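Long-range contacts in D-glyceraldehyde dehydrogenase (NADP(+)) (Thermoplasma acidophilum, PDB 5IZD), which catalyses the NADP-dependent oxidation of D-glyceraldehyde to (R)-glycerate in the non-phosphorylated Entner-Doudoroff pathway, working as a homotetramer: residues Val142-Pro147 / Val169-Ser174; Ile221-Ser226 / Leu244-Gly249; Met318-Asn323 / Gly360-Pro365. All coordinates share one frame; numbering follows the deposited sequence.

Interaction 1. Residues Val142-Pro147 / Val169-Ser174; sequences VVALTP and VVLKPS. With NAP (NADP nicotinamide-adenine-dinucleotide phosphate), chain I.
A beta-alpha-beta crossover of the coenzyme-binding domain sets Val-142 to Leu-145 beside Val-169 to Lys-172 as neighbouring parallel strands, and NADP lies over their C-terminal ends. The backbones pair residue for residue: Val-170 N binds Val-142 O, Ala-144 N reaches Val-170 O at 2.9 Å, and Lys-172 N returns to Ala-144 O. Beyond these the pairing fades, with only a weak 3.3 Å bond from Thr-146 N to Lys-172 O.

On the face carrying Leu-145 and Lys-172, the Leu-145 side chain crosses that of Lys-172 at a slant, Leu-145 CD2 lying 3.9 Å from Lys-172 CD, while Leu-145 CD1 sits 3.7 Å from adenine N3A. Lys-172 leaves the strand with CG anti to the backbone N (chi1 179°) and then bends, bringing NZ to the 2'-phosphate. It donates to the ester oxygen O2B at 3.0 Å and the phosphate oxygen O1X at 3.1 Å, which would help to select NADP; the exact place of NZ is doubtful, since it falls too near Pro-173 O. The ribose O3B hydroxyl donates to Thr-146 O, 2.8 Å away. Between the loop ends a water joins Thr-146 OG1, Pro-147 O and Ser-174 N; Ser-174 OG itself pairs with Asp-176 N.

On the opposite face, Ala-144 CB and Thr-146 CG2 both meet Leu-171 CD1. Helix 153-164 packs there, with Val-155 against Thr-146 and Leu-159 against Val-169, while strands 220-224 and 198-200 flank the pair.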
loop_
_atom_site.group_PDB
_atom_site.type_symbol
_atom_site.label_atom_id
_atom_site.label_comp_id
_atom_site.label_asym_id
_atom_site.label_seq_id
_atom_site.Cartn_x
_atom_site.Cartn_y
_atom_site.Cartn_z
ATOM N N VAL A 142 -16.166 14.716 -13.893
ATOM C CA VAL A 142 -15.182 14.156 -14.823
ATOM C C VAL A 142 -15.705 14.384 -16.270
ATOM O O VAL A 142 -16.859 14.058 -16.558
ATOM C CB VAL A 142 -15.008 12.626 -14.559
ATOM C CG1 VAL A 142 -14.216 11.944 -15.650
ATOM C CG2 VAL A 142 -14.396 12.360 -13.201
ATOM N N VAL A 143 -14.855 14.941 -17.125
ATOM C CA VAL A 143 -15.074 15.012 -18.532
ATOM C C VAL A 143 -14.197 13.936 -19.170
ATOM O O VAL A 143 -12.932 13.818 -18.883
ATOM C CB VAL A 143 -14.738 16.400 -19.106
ATOM C CG1 VAL A 143 -14.723 16.353 -20.624
ATOM C CG2 VAL A 143 -15.722 17.449 -18.619
ATOM N N ALA A 144 -14.859 13.101 -19.954
ATOM C CA ALA A 144 -14.229 11.975 -20.628
ATOM C C ALA A 144 -14.273 12.185 -22.132
ATOM O O ALA A 144 -15.357 12.388 -22.699
ATOM C CB ALA A 144 -14.905 10.680 -20.273
ATOM N N LEU A 145 -13.078 12.233 -22.747
ATOM C CA LEU A 145 -12.918 12.541 -24.155
ATOM C C LEU A 145 -12.279 11.318 -24.782
ATOM O O LEU A 145 -11.101 10.999 -24.487
ATOM C CB LEU A 145 -12.055 13.786 -24.383
ATOM C CG LEU A 145 -12.581 15.073 -23.787
ATOM C CD1 LEU A 145 -11.451 16.092 -23.743
ATOM C CD2 LEU A 145 -13.762 15.618 -24.503
ATOM N N THR A 146 -13.035 10.608 -25.620
ATOM C CA THR A 146 -12.575 9.307 -26.140
ATOM C C THR A 146 -12.190 9.387 -27.609
ATOM O O THR A 146 -12.760 10.210 -28.383
ATOM C CB THR A 146 -13.569 8.137 -25.870
ATOM O OG1 THR A 146 -14.867 8.458 -26.338
ATOM C CG2 THR A 146 -13.643 7.901 -24.389
ATOM N N PRO A 147 -11.191 8.568 -28.003
ATOM C CA PRO A 147 -10.786 8.505 -29.416
ATOM C C PRO A 147 -11.583 7.489 -30.287
ATOM O O PRO A 147 -12.470 6.776 -29.799
ATOM C CB PRO A 147 -9.339 8.098 -29.316
ATOM C CG PRO A 147 -9.344 7.162 -28.167
ATOM C CD PRO A 147 -10.393 7.635 -27.187
ATOM N N VAL A 169 -20.237 12.168 -14.561
ATOM C CA VAL A 169 -19.517 12.094 -15.824
ATOM C C VAL A 169 -20.287 12.753 -16.988
ATOM O O VAL A 169 -21.501 12.535 -17.152
ATOM C CB VAL A 169 -19.212 10.633 -16.242
ATOM C CG1 VAL A 169 -18.548 10.582 -17.621
ATOM C CG2 VAL A 169 -18.407 9.892 -15.208
ATOM N N VAL A 170 -19.547 13.557 -17.749
ATOM C CA VAL A 170 -19.908 14.035 -19.107
ATOM C C VAL A 170 -18.934 13.441 -20.156
ATOM O O VAL A 170 -17.707 13.771 -20.163
ATOM C CB VAL A 170 -19.872 15.569 -19.207
ATOM C CG1 VAL A 170 -20.288 16.042 -20.596
ATOM C CG2 VAL A 170 -20.736 16.220 -18.126
ATOM N N LEU A 171 -19.470 12.547 -20.997
ATOM C CA LEU A 171 -18.739 11.872 -22.061
ATOM C C LEU A 171 -18.952 12.546 -23.450
ATOM O O LEU A 171 -20.112 12.759 -23.868
ATOM C CB LEU A 171 -19.135 10.377 -22.113
ATOM C CG LEU A 171 -18.624 9.525 -23.286
ATOM C CD1 LEU A 171 -17.120 9.243 -23.199
ATOM C CD2 LEU A 171 -19.334 8.203 -23.312
ATOM N N LYS A 172 -17.878 12.794 -24.179
ATOM C CA LYS A 172 -17.910 13.280 -25.547
ATOM C C LYS A 172 -16.974 12.387 -26.356
ATOM O O LYS A 172 -15.778 12.445 -26.182
ATOM C CB LYS A 172 -17.551 14.736 -25.683
ATOM C CG LYS A 172 -17.559 15.258 -27.106
ATOM C CD LYS A 172 -16.163 15.486 -27.630
ATOM C CE LYS A 172 -16.077 15.851 -29.097
ATOM N NZ LYS A 172 -16.186 14.669 -29.952
ATOM N N PRO A 173 -17.536 11.549 -27.219
ATOM C CA PRO A 173 -16.722 10.642 -27.993
ATOM C C PRO A 173 -16.194 11.281 -29.259
ATOM O O PRO A 173 -16.486 12.390 -29.587
ATOM C CB PRO A 173 -17.677 9.540 -28.314
ATOM C CG PRO A 173 -18.975 10.256 -28.497
ATOM C CD PRO A 173 -18.965 11.348 -27.479
ATOM N N SER A 174 -15.365 10.543 -29.946
ATOM C CA SER A 174 -14.807 11.008 -31.197
ATOM C C SER A 174 -15.946 11.229 -32.185
ATOM O O SER A 174 -16.923 10.438 -32.230
ATOM C CB SER A 174 -13.837 9.989 -31.783
ATOM O OG SER A 174 -13.659 10.229 -33.161
HETATM P PA NAP I . -7.981 13.617 -31.339
HETATM O O1A NAP I . -8.195 14.862 -32.142
HETATM O O2A NAP I . -6.882 13.619 -30.298
HETATM O O5B NAP I . -9.404 13.210 -30.647
HETATM C C5B NAP I . -9.548 12.633 -29.330
HETATM C C4B NAP I . -10.792 13.204 -28.624
HETATM O O4B NAP I . -10.577 14.590 -28.295
HETATM C C3B NAP I . -12.047 13.196 -29.520
HETATM O O3B NAP I . -13.225 13.001 -28.693
HETATM C C2B NAP I . -12.041 14.577 -30.115
HETATM O O2B NAP I . -13.292 14.974 -30.669
HETATM C C1B NAP I . -11.615 15.397 -28.928
HETATM N N9A NAP I . -11.105 16.742 -29.233
HETATM C C8A NAP I . -10.602 17.218 -30.405
HETATM N N7A NAP I . -10.256 18.485 -30.318
HETATM C C5A NAP I . -10.529 18.822 -28.988
HETATM C C6A NAP I . -10.373 20.007 -28.267
HETATM N N6A NAP I . -9.863 21.124 -28.798
HETATM N N1A NAP I . -10.741 20.018 -26.969
HETATM C C2A NAP I . -11.277 18.906 -26.432
HETATM N N3A NAP I . -11.475 17.737 -27.055
HETATM C C4A NAP I . -11.060 17.769 -28.341
HETATM O O3 NAP I . -7.717 12.434 -32.366
HETATM P PN NAP I . -7.665 12.435 -33.975
HETATM O O1N NAP I . -9.031 12.782 -34.540
HETATM O O2N NAP I . -7.156 11.100 -34.460
HETATM O O5D NAP I . -6.655 13.554 -34.331
HETATM P P2B NAP I . -13.454 15.013 -32.319
HETATM O O1X NAP I . -14.867 15.556 -32.587
HETATM O O2X NAP I . -13.347 13.651 -32.820
HETATM O O3X NAP I . -12.435 15.931 -32.905
HETATM O O HOH W 1 -14.794 7.736 -29.006
#

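Interaction 2. Residues Ile221-Ser226 / Leu244-Gly249; sequences ITMTGS and LILELG. With NAP (NADP nicotinamide-adenine-dinucleotide phosphate), chain I.
Met-223 lies obliquely across Leu-246, its CB 3.8 Å from Leu-246 CD2, and then bends at chi2 so that SD comes 3.7 Å from Leu-248 CD2. The same bend carries CE to the coenzyme, near O2A. Ile-221, alongside Leu-244, joins Met-223 and Leu-244 in packing on helix 227-236; Met-234 and Met-241 of a second subunit touch Leu-244 and Leu-248.

The two parallel strands that carry them form a beta-alpha-beta unit, joined by four backbone bonds, from Ile-245 N to Ile-221 O through to Gly-225 N and Glu-247 O. At Gly-225 a CB would run into the diphosphate. The next amide, Ser-226 N, points almost straight at O2A (2.7 Å, 177°). Ser-226 N-caps helix 227-236 through its side chain, and its OG also bonds Thr-229 OG1.

The other face is mixed: Ile-245 lies alongside Thr-222. Lys-158 NZ bonds Thr-224 OG1 and Thr-222 OG1, the latter also bonded to Tyr-467 OH. Thr-224 OG1 donates to a water (2.9 Å) that donates to Glu-247 OE2, which has a weak bond to His-447 NE2. Gly-249 N holds Glu-247 OE1 at 3.0 Å. These bonds would restrict rotation at the end of Glu-247, the predicted proton acceptor, while the helix N terminus would help to stabilise the diphosphate.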
loop_
_atom_site.group_PDB
_atom_site.type_symbol
_atom_site.label_atom_id
_atom_site.label_comp_id
_atom_site.label_asym_id
_atom_site.label_seq_id
_atom_site.Cartn_x
_atom_site.Cartn_y
_atom_site.Cartn_z
ATOM N N ILE A 221 -10.263 15.881 -16.228
ATOM C CA ILE A 221 -10.332 15.528 -17.646
ATOM C C ILE A 221 -9.528 14.254 -17.873
ATOM O O ILE A 221 -8.309 14.185 -17.568
ATOM C CB ILE A 221 -9.840 16.673 -18.544
ATOM C CG1 ILE A 221 -10.797 17.874 -18.397
ATOM C CG2 ILE A 221 -9.912 16.277 -20.029
ATOM C CD1 ILE A 221 -10.192 19.204 -18.735
ATOM N N THR A 222 -10.219 13.245 -18.379
ATOM C CA THR A 222 -9.638 12.000 -18.793
ATOM C C THR A 222 -9.776 11.861 -20.320
ATOM O O THR A 222 -10.893 11.945 -20.853
ATOM C CB THR A 222 -10.203 10.797 -18.015
ATOM O OG1 THR A 222 -9.493 9.619 -18.416
ATOM C CG2 THR A 222 -11.692 10.567 -18.193
ATOM N N MET A 223 -8.653 11.728 -21.023
ATOM C CA MET A 223 -8.635 11.883 -22.497
ATOM C C MET A 223 -7.603 10.971 -23.107
ATOM O O MET A 223 -6.521 10.755 -22.518
ATOM C CB MET A 223 -8.349 13.332 -22.918
ATOM C CG MET A 223 -8.095 13.541 -24.391
ATOM S SD MET A 223 -6.376 13.400 -24.907
ATOM C CE MET A 223 -6.385 13.966 -26.615
ATOM N N THR A 224 -7.922 10.457 -24.289
ATOM C CA THR A 224 -6.966 9.688 -25.055
ATOM C C THR A 224 -7.093 10.168 -26.497
ATOM O O THR A 224 -8.197 10.429 -26.930
ATOM C CB THR A 224 -7.202 8.177 -24.885
ATOM O OG1 THR A 224 -6.973 7.790 -23.524
ATOM C CG2 THR A 224 -6.310 7.335 -25.801
ATOM N N GLY A 225 -5.974 10.337 -27.183
ATOM C CA GLY A 225 -5.914 10.797 -28.575
ATOM C C GLY A 225 -4.567 11.322 -29.010
ATOM O O GLY A 225 -3.502 10.847 -28.516
ATOM N N SER A 226 -4.574 12.341 -29.846
ATOM C CA SER A 226 -3.350 12.799 -30.475
ATOM C C SER A 226 -2.577 13.756 -29.575
ATOM O O SER A 226 -3.110 14.401 -28.699
ATOM C CB SER A 226 -3.640 13.525 -31.805
ATOM O OG SER A 226 -4.235 14.775 -31.468
ATOM N N LEU A 244 -5.564 16.206 -14.851
ATOM C CA LEU A 244 -5.457 15.654 -16.212
ATOM C C LEU A 244 -5.014 14.189 -16.222
ATOM O O LEU A 244 -4.031 13.784 -15.506
ATOM C CB LEU A 244 -4.499 16.502 -17.015
ATOM C CG LEU A 244 -4.968 17.954 -17.228
ATOM C CD1 LEU A 244 -4.080 18.660 -18.242
ATOM C CD2 LEU A 244 -6.407 18.108 -17.671
ATOM N N ILE A 245 -5.761 13.366 -16.969
ATOM C CA ILE A 245 -5.341 12.001 -17.298
ATOM C C ILE A 245 -5.378 11.972 -18.810
ATOM O O ILE A 245 -6.498 12.067 -19.393
ATOM C CB ILE A 245 -6.266 10.917 -16.746
ATOM C CG1 ILE A 245 -6.437 10.987 -15.208
ATOM C CG2 ILE A 245 -5.763 9.534 -17.197
ATOM C CD1 ILE A 245 -7.601 10.135 -14.672
ATOM N N LEU A 246 -4.202 11.988 -19.435
ATOM C CA LEU A 246 -4.046 12.141 -20.886
ATOM C C LEU A 246 -3.126 11.045 -21.368
ATOM O O LEU A 246 -1.984 10.893 -20.838
ATOM C CB LEU A 246 -3.367 13.452 -21.286
ATOM C CG LEU A 246 -3.956 14.751 -20.756
ATOM C CD1 LEU A 246 -3.086 15.935 -21.178
ATOM C CD2 LEU A 246 -5.383 14.902 -21.209
ATOM N N GLU A 247 -3.568 10.359 -22.407
ATOM C CA GLU A 247 -2.764 9.380 -23.092
ATOM C C GLU A 247 -2.724 9.672 -24.590
ATOM O O GLU A 247 -3.779 9.676 -25.228
ATOM C CB GLU A 247 -3.315 7.993 -22.796
ATOM C CG GLU A 247 -2.318 6.889 -23.213
ATOM C CD GLU A 247 -2.663 6.170 -24.501
ATOM O OE1 GLU A 247 -2.124 6.546 -25.567
ATOM O OE2 GLU A 247 -3.488 5.206 -24.441
ATOM N N LEU A 248 -1.512 9.959 -25.112
ATOM C CA LEU A 248 -1.311 10.668 -26.344
ATOM C C LEU A 248 -0.569 9.828 -27.417
ATOM O O LEU A 248 0.080 10.380 -28.295
ATOM C CB LEU A 248 -0.646 12.025 -26.116
ATOM C CG LEU A 248 -1.328 12.884 -25.071
ATOM C CD1 LEU A 248 -0.581 14.203 -24.843
ATOM C CD2 LEU A 248 -2.759 13.167 -25.435
ATOM N N GLY A 249 -0.627 8.492 -27.264
ATOM C CA GLY A 249 -0.072 7.606 -28.305
ATOM C C GLY A 249 1.446 7.502 -28.115
ATOM O O GLY A 249 1.931 7.812 -27.012
HETATM P PA NAP I . -7.981 13.617 -31.339
HETATM O O1A NAP I . -8.195 14.862 -32.142
HETATM O O2A NAP I . -6.882 13.619 -30.298
HETATM O O5B NAP I . -9.404 13.210 -30.647
HETATM C C5B NAP I . -9.548 12.633 -29.330
HETATM C C4B NAP I . -10.792 13.204 -28.624
HETATM O O4B NAP I . -10.577 14.590 -28.295
HETATM C C3B NAP I . -12.047 13.196 -29.520
HETATM O O3B NAP I . -13.225 13.001 -28.693
HETATM C C2B NAP I . -12.041 14.577 -30.115
HETATM O O2B NAP I . -13.292 14.974 -30.669
HETATM C C1B NAP I . -11.615 15.397 -28.928
HETATM N N9A NAP I . -11.105 16.742 -29.233
HETATM C C8A NAP I . -10.602 17.218 -30.405
HETATM N N7A NAP I . -10.256 18.485 -30.318
HETATM C C5A NAP I . -10.529 18.822 -28.988
HETATM C C6A NAP I . -10.373 20.007 -28.267
HETATM N N6A NAP I . -9.863 21.124 -28.798
HETATM N N1A NAP I . -10.741 20.018 -26.969
HETATM C C2A NAP I . -11.277 18.906 -26.432
HETATM N N3A NAP I . -11.475 17.737 -27.055
HETATM C C4A NAP I . -11.060 17.769 -28.341
HETATM O O3 NAP I . -7.717 12.434 -32.366
HETATM P PN NAP I . -7.665 12.435 -33.975
HETATM O O1N NAP I . -9.031 12.782 -34.540
HETATM O O2N NAP I . -7.156 11.100 -34.460
HETATM O O5D NAP I . -6.655 13.554 -34.331
HETATM P P2B NAP I . -13.454 15.013 -32.319
HETATM O O1X NAP I . -14.867 15.556 -32.587
HETATM O O2X NAP I . -13.347 13.651 -32.820
HETATM O O3X NAP I . -12.435 15.931 -32.905
HETATM O O HOH W 2 -6.052 5.131 -22.924
#

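Interaction 3. Residues Met318-Asn323 / Gly360-Pro365; sequences MGPLIN and GYFFLP
Tyr-361 lays its ring against the backbone of Asn-323, the N-cap residue of helix 324-339, whose OD1 caps Ala-326 N, where two irregular loops of the catalytic domain run past each other. This is the close-packed end. Asn-323 C stands 3.4 Å above the plane of the Tyr-361 ring, offset toward its rim, and Asn-323 CA is 3.3 Å from Tyr-361 CD2; Leu-321 O lies at the ring edge, in plane. An alanine at Tyr-361 would probably open a gap under the Asn-323 backbone and leave the start of the helix less firmly seated.

Next along, Leu-321 N donates to Tyr-361 O (2.9 Å) with an N-H...O angle of 140°, the donor standing above the carbonyl plane. Pro-320 then covers one face of the Phe-362 ring in a CH-pi contact, CB being 3.8 Å from the ring centroid and 15° off its normal.

The looser part follows. A water fills in for direct backbone pairing, donating to Gly-319 O and accepting from Phe-363 N, while Leu-321 CD1 meets Phe-363 CB at 4.1 Å and Met-318 CE meets Pro-365 CD at 4.0 Å. Tyr-274 of helix 262-274 packs on both Met-318 and Pro-365. One approach here is closer: Met-318 runs out extended, CG anti to the backbone N (chi1 -176°), and turns only at its last torsion, which places CE 3.4 Å from Phe-363 O.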
loop_
_atom_site.group_PDB
_atom_site.type_symbol
_atom_site.label_atom_id
_atom_site.label_comp_id
_atom_site.label_asym_id
_atom_site.label_seq_id
_atom_site.Cartn_x
_atom_site.Cartn_y
_atom_site.Cartn_z
ATOM N N MET A 318 -6.953 -7.434 -41.979
ATOM C CA MET A 318 -6.714 -6.071 -41.554
ATOM C C MET A 318 -7.757 -5.169 -42.193
ATOM O O MET A 318 -8.007 -5.297 -43.357
ATOM C CB MET A 318 -5.330 -5.631 -42.006
ATOM C CG MET A 318 -4.955 -4.251 -41.516
ATOM S SD MET A 318 -3.246 -3.788 -41.933
ATOM C CE MET A 318 -3.478 -3.051 -43.562
ATOM N N GLY A 319 -8.266 -4.213 -41.421
ATOM C CA GLY A 319 -9.271 -3.250 -41.846
ATOM C C GLY A 319 -8.753 -1.973 -42.472
ATOM O O GLY A 319 -7.555 -1.800 -42.674
ATOM N N PRO A 320 -9.668 -1.058 -42.779
ATOM C CA PRO A 320 -9.304 0.220 -43.353
ATOM C C PRO A 320 -8.872 1.237 -42.317
ATOM O O PRO A 320 -9.149 1.074 -41.110
ATOM C CB PRO A 320 -10.639 0.678 -44.013
ATOM C CG PRO A 320 -11.658 0.119 -43.075
ATOM C CD PRO A 320 -11.132 -1.239 -42.761
ATOM N N LEU A 321 -8.231 2.299 -42.794
ATOM C CA LEU A 321 -8.071 3.510 -41.969
ATOM C C LEU A 321 -9.442 4.174 -41.717
ATOM O O LEU A 321 -10.360 4.035 -42.527
ATOM C CB LEU A 321 -7.109 4.486 -42.622
ATOM C CG LEU A 321 -5.756 3.872 -43.036
ATOM C CD1 LEU A 321 -4.928 4.878 -43.824
ATOM C CD2 LEU A 321 -5.052 3.402 -41.832
ATOM N N ILE A 322 -9.542 4.889 -40.606
ATOM C CA ILE A 322 -10.778 5.476 -40.127
ATOM C C ILE A 322 -11.468 6.471 -41.043
ATOM O O ILE A 322 -12.678 6.508 -41.086
ATOM C CB ILE A 322 -10.611 6.082 -38.701
ATOM C CG1 ILE A 322 -11.973 6.413 -38.038
ATOM C CG2 ILE A 322 -9.609 7.246 -38.665
ATOM C CD1 ILE A 322 -12.840 5.187 -37.829
ATOM N N ASN A 323 -10.719 7.284 -41.764
ATOM C CA ASN A 323 -11.350 8.306 -42.595
ATOM C C ASN A 323 -10.454 8.754 -43.731
ATOM O O ASN A 323 -9.286 8.365 -43.804
ATOM C CB ASN A 323 -11.866 9.493 -41.751
ATOM C CG ASN A 323 -10.769 10.168 -40.932
ATOM O OD1 ASN A 323 -9.669 10.403 -41.421
ATOM N ND2 ASN A 323 -11.068 10.477 -39.694
ATOM N N GLY A 360 -13.502 2.840 -50.048
ATOM C CA GLY A 360 -13.084 2.756 -48.657
ATOM C C GLY A 360 -11.640 3.228 -48.496
ATOM O O GLY A 360 -10.980 3.472 -49.458
ATOM N N TYR A 361 -11.234 3.443 -47.270
ATOM C CA TYR A 361 -9.901 4.028 -46.942
ATOM C C TYR A 361 -8.848 3.002 -46.565
ATOM O O TYR A 361 -8.179 3.101 -45.537
ATOM C CB TYR A 361 -10.028 5.089 -45.842
ATOM C CG TYR A 361 -11.276 5.955 -45.989
ATOM C CD1 TYR A 361 -11.545 6.651 -47.149
ATOM C CD2 TYR A 361 -12.161 6.066 -44.946
ATOM C CE1 TYR A 361 -12.685 7.449 -47.269
ATOM C CE2 TYR A 361 -13.313 6.833 -45.057
ATOM C CZ TYR A 361 -13.569 7.526 -46.189
ATOM O OH TYR A 361 -14.750 8.261 -46.217
ATOM N N PHE A 362 -8.646 2.054 -47.460
ATOM C CA PHE A 362 -7.716 0.957 -47.270
ATOM C C PHE A 362 -6.332 1.404 -47.666
ATOM O O PHE A 362 -6.159 2.209 -48.563
ATOM C CB PHE A 362 -8.142 -0.238 -48.122
ATOM C CG PHE A 362 -9.431 -0.856 -47.678
ATOM C CD1 PHE A 362 -9.447 -1.791 -46.638
ATOM C CD2 PHE A 362 -10.649 -0.467 -48.249
ATOM C CE1 PHE A 362 -10.632 -2.354 -46.207
ATOM C CE2 PHE A 362 -11.840 -1.028 -47.788
ATOM C CZ PHE A 362 -11.826 -1.994 -46.775
ATOM N N PHE A 363 -5.316 0.877 -46.974
ATOM C CA PHE A 363 -3.928 1.100 -47.350
ATOM C C PHE A 363 -3.150 -0.219 -47.127
ATOM O O PHE A 363 -3.363 -0.903 -46.141
ATOM C CB PHE A 363 -3.317 2.242 -46.523
ATOM C CG PHE A 363 -2.138 2.877 -47.169
ATOM C CD1 PHE A 363 -2.313 3.910 -48.090
ATOM C CD2 PHE A 363 -0.877 2.402 -46.954
ATOM C CE1 PHE A 363 -1.252 4.486 -48.744
ATOM C CE2 PHE A 363 0.214 2.978 -47.608
ATOM C CZ PHE A 363 0.015 4.023 -48.511
ATOM N N LEU A 364 -2.255 -0.558 -48.043
ATOM C CA LEU A 364 -1.494 -1.794 -47.935
ATOM C C LEU A 364 -0.461 -1.775 -46.822
ATOM O O LEU A 364 0.121 -0.717 -46.534
ATOM C CB LEU A 364 -0.759 -2.087 -49.256
ATOM C CG LEU A 364 -1.610 -2.422 -50.509
ATOM C CD1 LEU A 364 -0.758 -2.420 -51.766
ATOM C CD2 LEU A 364 -2.229 -3.806 -50.298
ATOM N N PRO A 365 -0.188 -2.953 -46.211
ATOM C CA PRO A 365 1.007 -3.088 -45.387
ATOM C C PRO A 365 2.269 -2.577 -46.107
ATOM O O PRO A 365 2.530 -2.942 -47.275
ATOM C CB PRO A 365 1.097 -4.609 -45.169
ATOM C CG PRO A 365 -0.312 -5.046 -45.180
ATOM C CD PRO A 365 -0.901 -4.243 -46.321
HETATM O O HOH W 3 -5.940 -0.840 -44.701
#

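In the fold
From the N terminus, interaction 1 closes first, around helix 153-164, and interaction 2 follows, around helix 227-236; interaction 3 comes last and closes a longer loop holding helix 324-339 and strand 343-346. The three stand in series, neither nested nor crossed. Interactions 1 and 2 share one sheet, for strand 130-145 pairs with strand 220-224 through Thr-222, so their four segments run side by side and both border NADP. Interaction 3 belongs to the catalytic domain, its centre about 26 Å and 24 Å from the centres of interactions 1 and 2. Asn-323 ND2 is hydrogen-bonded to Asp-176 OD1, just beyond 169-174, linking the two domains.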